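Local coordinates for polyketide biosynthesis 3-hydroxy-3-methylglutaryl-ACP synthase PksG (PDB 4YXT), which catalyses the aldol condensation of an acetyl group carried by an acyl carrier protein with a beta-ketothioester polyketide intermediate during bacillaene biosynthesis, at residues Q245-Y249 / T309-F315; K258-R262 / I276-F280. The protein carries 1 engineered substitution. All blocks are in the same frame, centred on the assembly; numbering follows the deposited sequence.

How the interactions relate
The two contacts lie in the C-terminal part of this thiolase-like enzyme, on the same side of the chain's centre and about 14 Å apart between their centres. Along the chain, strand 246-249 comes first, then helices 254-267 and 273-283, which meet in interaction 2, and only later helix 301-312, whose end returns to the strand in interaction 1. The strand borders the mixed sheet, so interaction 1 joins helix to sheet, whereas interaction 2 joins the two helices that follow the strand. They touch where Tyr249 OH packs 3.7 Å from His261 CB. The strand edge thus packs on helix 254-267, which in turn packs on helix 273-283.

Interaction 1: residues Q245-Y249 / T309-F315; sequences QYLAY and TIDQGRF
Tyr246 reaches from strand 246-249 to the chain leaving helix 301-312, and its hydroxyl accepts a hydrogen bond from the chain there. Arg314 N donates to Tyr246 OH over 2.6 Å at 161°, giving this backbone N-H a partner just past the helix end, where Gly313 leaves helical geometry. A tyrosine suits the place because its ring spans the gap and still ends in a polar atom.

Apolar contacts surround the ring and its root. Thr309 turns its methyl to the root of the tyrosine, CG2 standing 3.6 Å from Tyr246 CB. Thr309 OG1 sits beside the backbone N (chi1 -65°) and bonds Ala305 O in its own helix, which leaves CG2 anti to that nitrogen and facing the tyrosine, so that a threonine can offer a hydrocarbon surface here. Farther along, Phe315 CZ meets Tyr246 CE2 at 3.7 Å; the rings are inclined by 31°, with centroids 5.2 Å apart. Both Thr309 and Phe315 also touch Ile321 of the adjoining strand 319-327.

Strand 246-249 is paired by its backbone with Gly322 and Phe324 of that strand. The arrangement is helix-on-sheet packing at the border of a thiolase-fold sheet, with strand 246-249 leading directly to His250, a probable catalytic proton donor/acceptor.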
# COMPACT_ATOMS: atom_id res chain seq x y z
N GLN A 245 14.81 15.20 22.67
CA GLN A 245 15.27 16.59 22.58
C GLN A 245 14.41 17.38 21.61
O GLN A 245 14.36 18.58 21.74
CB GLN A 245 16.70 16.64 22.15
CG GLN A 245 17.67 16.21 23.28
CD GLN A 245 17.73 14.71 23.49
OE1 GLN A 245 17.86 13.93 22.53
NE2 GLN A 245 17.70 14.30 24.77
N TYR A 246 13.80 16.73 20.62
CA TYR A 246 12.82 17.41 19.72
C TYR A 246 11.65 16.49 19.51
O TYR A 246 11.75 15.27 19.77
CB TYR A 246 13.44 17.71 18.39
CG TYR A 246 14.62 18.68 18.45
CD1 TYR A 246 14.40 20.06 18.50
CD2 TYR A 246 15.94 18.21 18.50
CE1 TYR A 246 15.44 20.95 18.56
CE2 TYR A 246 17.00 19.10 18.56
CZ TYR A 246 16.73 20.47 18.60
OH TYR A 246 17.71 21.38 18.64
N LEU A 247 10.55 17.04 18.97
CA LEU A 247 9.37 16.27 18.73
C LEU A 247 8.91 16.69 17.39
O LEU A 247 8.94 17.88 17.04
CB LEU A 247 8.28 16.53 19.81
CG LEU A 247 8.55 15.91 21.19
CD1 LEU A 247 7.61 16.52 22.24
CD2 LEU A 247 8.29 14.42 21.15
N ALA A 248 8.48 15.70 16.61
CA ALA A 248 7.94 16.03 15.32
C ALA A 248 6.60 15.43 15.26
O ALA A 248 6.39 14.31 15.74
CB ALA A 248 8.83 15.48 14.21
N TYR A 249 5.65 16.12 14.65
CA TYR A 249 4.33 15.57 14.61
C TYR A 249 3.78 15.68 13.17
O TYR A 249 4.22 16.55 12.38
CB TYR A 249 3.37 16.35 15.47
CG TYR A 249 3.67 16.51 16.89
CD1 TYR A 249 2.93 15.80 17.87
CD2 TYR A 249 4.64 17.40 17.30
CE1 TYR A 249 3.16 16.00 19.21
CE2 TYR A 249 4.90 17.60 18.65
CZ TYR A 249 4.15 16.91 19.61
OH TYR A 249 4.43 17.15 20.93
N THR A 309 12.89 19.79 11.44
CA THR A 309 13.55 19.69 12.74
C THR A 309 15.07 19.50 12.60
O THR A 309 15.91 20.08 13.36
CB THR A 309 13.01 18.50 13.57
OG1 THR A 309 11.62 18.70 13.90
CG2 THR A 309 13.82 18.28 14.83
N ILE A 310 15.43 18.65 11.64
CA ILE A 310 16.82 18.38 11.35
C ILE A 310 17.51 19.58 10.74
O ILE A 310 18.60 19.86 11.13
CB ILE A 310 17.02 17.11 10.50
CG1 ILE A 310 16.57 15.88 11.31
CG2 ILE A 310 18.50 16.96 10.15
CD1 ILE A 310 16.25 14.68 10.49
N ASP A 311 16.91 20.29 9.79
CA ASP A 311 17.55 21.49 9.24
C ASP A 311 17.60 22.65 10.24
O ASP A 311 18.60 23.34 10.33
CB ASP A 311 16.90 21.95 7.92
CG ASP A 311 17.35 21.11 6.70
OD1 ASP A 311 18.11 20.13 6.87
OD2 ASP A 311 16.94 21.43 5.55
N GLN A 312 16.54 22.86 11.02
CA GLN A 312 16.43 24.08 11.83
C GLN A 312 16.87 23.91 13.26
O GLN A 312 17.12 24.90 13.93
CB GLN A 312 15.02 24.63 11.75
CG GLN A 312 14.52 24.81 10.33
CD GLN A 312 15.30 25.84 9.54
OE1 GLN A 312 15.59 25.67 8.34
NE2 GLN A 312 15.65 26.93 10.21
N GLY A 313 17.07 22.68 13.72
CA GLY A 313 17.34 22.45 15.12
C GLY A 313 18.81 22.43 15.41
O GLY A 313 19.59 22.63 14.54
N ARG A 314 19.18 22.19 16.66
CA ARG A 314 20.58 22.22 17.10
C ARG A 314 21.12 20.80 17.30
O ARG A 314 20.62 20.07 18.15
CB ARG A 314 20.71 23.00 18.43
CG ARG A 314 22.16 23.13 18.93
CD ARG A 314 22.29 23.90 20.22
NE ARG A 314 21.60 25.19 20.20
CZ ARG A 314 21.53 26.02 21.25
NH1 ARG A 314 22.14 25.71 22.40
NH2 ARG A 314 20.89 27.17 21.15
N PHE A 315 22.13 20.42 16.52
CA PHE A 315 22.71 19.07 16.59
C PHE A 315 24.21 19.07 16.78
O PHE A 315 24.94 18.51 15.96
CB PHE A 315 22.28 18.25 15.37
CG PHE A 315 20.83 17.92 15.38
CD1 PHE A 315 20.36 16.77 16.00
CD2 PHE A 315 19.92 18.80 14.85
CE1 PHE A 315 18.99 16.49 16.06
CE2 PHE A 315 18.56 18.52 14.89
CZ PHE A 315 18.09 17.37 15.47

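Interaction 2: residues K258-R262 / I276-F280; sequences KGAHR and IETDF
With CG anti to the backbone N in His261 (chi1 169°) and likewise anti in Asp279, the imidazole and the carboxylate reach from their helices to meet across the gap. His261 NE2 donates to Asp279 OD2 over 2.5 Å at 165°. The bond lies in the imidazole plane and uses the anti lone pair of OD2, and the ring and carboxylate are nearly coplanar. Asp279 OD1 forms a salt bridge with Arg283, one turn later, so the carboxylate has a second charged partner. The carboxylate would probably favour a protonated imidazole, although the ring's charge is not seen. Ile276 O also meets the imidazole at its edge, 3.3 Å from His261 CE1, while Ile276 CG2 packs near the same carbon.

This is a helix-helix packing between 254-267 and 273-283, joined by a short connection; the axes of the segments approach to 10.5 Å and run at 125°, closer to antiparallel than parallel. It lies away from the annotated catalytic residues.

On the other flank Lys258 passes over a face of the Phe280 ring at about a right angle. Lys258 CG lies 3.6 Å from Phe280 CE1 in a CH-pi contact, and Lys258 NZ sits 4.7 Å from the ring centroid in an off-centre cation-pi interaction. Lysine suits this spot because its methylenes can lie on an aromatic face while the ammonium continues to Glu277, forming a salt bridge with a weak hydrogen bond, Lys258 NZ to Glu277 OE1 3.4 Å. Glu277 starts away from the opposite helix, but its bend at chi2 brings the carboxylate back. Lys285 and Leu288 of helix 285-288 also touch Phe280.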
# COMPACT_ATOMS: atom_id res chain seq x y z
N LYS A 258 0.58 22.81 17.91
CA LYS A 258 0.73 23.55 19.17
C LYS A 258 -0.32 23.14 20.20
O LYS A 258 -0.02 22.99 21.35
CB LYS A 258 0.67 25.05 18.95
CG LYS A 258 1.09 25.83 20.18
CD LYS A 258 1.22 27.30 19.82
CE LYS A 258 1.31 28.19 21.05
NZ LYS A 258 2.27 29.31 20.80
N GLY A 259 -1.56 22.98 19.75
CA GLY A 259 -2.62 22.46 20.62
C GLY A 259 -2.29 21.11 21.22
O GLY A 259 -2.45 20.91 22.43
N ALA A 260 -1.84 20.15 20.39
CA ALA A 260 -1.56 18.79 20.86
C ALA A 260 -0.36 18.71 21.74
O ALA A 260 -0.35 17.94 22.68
CB ALA A 260 -1.38 17.84 19.70
N HIS A 261 0.69 19.49 21.45
CA HIS A 261 1.83 19.53 22.38
C HIS A 261 1.38 19.99 23.78
O HIS A 261 1.79 19.42 24.77
CB HIS A 261 2.99 20.41 21.84
CG HIS A 261 4.06 20.69 22.84
ND1 HIS A 261 4.08 21.84 23.62
CD2 HIS A 261 5.14 19.97 23.22
CE1 HIS A 261 5.14 21.82 24.41
NE2 HIS A 261 5.80 20.70 24.19
N ARG A 262 0.53 21.01 23.85
CA ARG A 262 0.00 21.52 25.15
C ARG A 262 -0.78 20.45 25.91
O ARG A 262 -0.62 20.29 27.10
CB ARG A 262 -0.90 22.72 24.90
CG ARG A 262 -1.55 23.32 26.13
CD ARG A 262 -1.89 24.78 25.89
NE ARG A 262 -2.50 25.01 24.56
CZ ARG A 262 -2.01 25.78 23.57
NH1 ARG A 262 -0.86 26.45 23.69
NH2 ARG A 262 -2.68 25.88 22.42
N ILE A 276 5.45 25.18 29.43
CA ILE A 276 4.89 24.59 28.24
C ILE A 276 5.31 25.33 26.97
O ILE A 276 5.60 24.70 25.95
CB ILE A 276 3.37 24.48 28.25
CG1 ILE A 276 2.92 23.45 29.25
CG2 ILE A 276 2.86 24.07 26.87
CD1 ILE A 276 1.41 23.38 29.42
N GLU A 277 5.26 26.66 27.01
CA GLU A 277 5.70 27.46 25.85
C GLU A 277 7.20 27.32 25.68
O GLU A 277 7.72 27.30 24.59
CB GLU A 277 5.33 28.93 26.04
CG GLU A 277 3.83 29.19 25.98
CD GLU A 277 3.25 29.06 24.58
OE1 GLU A 277 4.02 28.83 23.62
OE2 GLU A 277 2.01 29.18 24.42
N THR A 278 7.89 27.18 26.79
CA THR A 278 9.34 27.01 26.75
C THR A 278 9.68 25.71 25.99
O THR A 278 10.49 25.69 25.06
CB THR A 278 9.90 27.04 28.19
OG1 THR A 278 9.63 28.33 28.76
CG2 THR A 278 11.39 26.79 28.21
N ASP A 279 9.03 24.63 26.40
CA ASP A 279 9.18 23.38 25.75
C ASP A 279 8.72 23.44 24.25
O ASP A 279 9.36 22.85 23.40
CB ASP A 279 8.42 22.33 26.57
CG ASP A 279 8.75 20.95 26.14
OD1 ASP A 279 9.86 20.47 26.38
OD2 ASP A 279 7.87 20.34 25.55
N PHE A 280 7.64 24.13 23.95
CA PHE A 280 7.22 24.29 22.56
C PHE A 280 8.33 24.90 21.68
O PHE A 280 8.56 24.45 20.54
CB PHE A 280 5.96 25.13 22.49
CG PHE A 280 5.50 25.42 21.07
CD1 PHE A 280 4.76 24.49 20.35
CD2 PHE A 280 5.80 26.63 20.46
CE1 PHE A 280 4.32 24.78 19.04
CE2 PHE A 280 5.39 26.91 19.16
CZ PHE A 280 4.63 25.99 18.45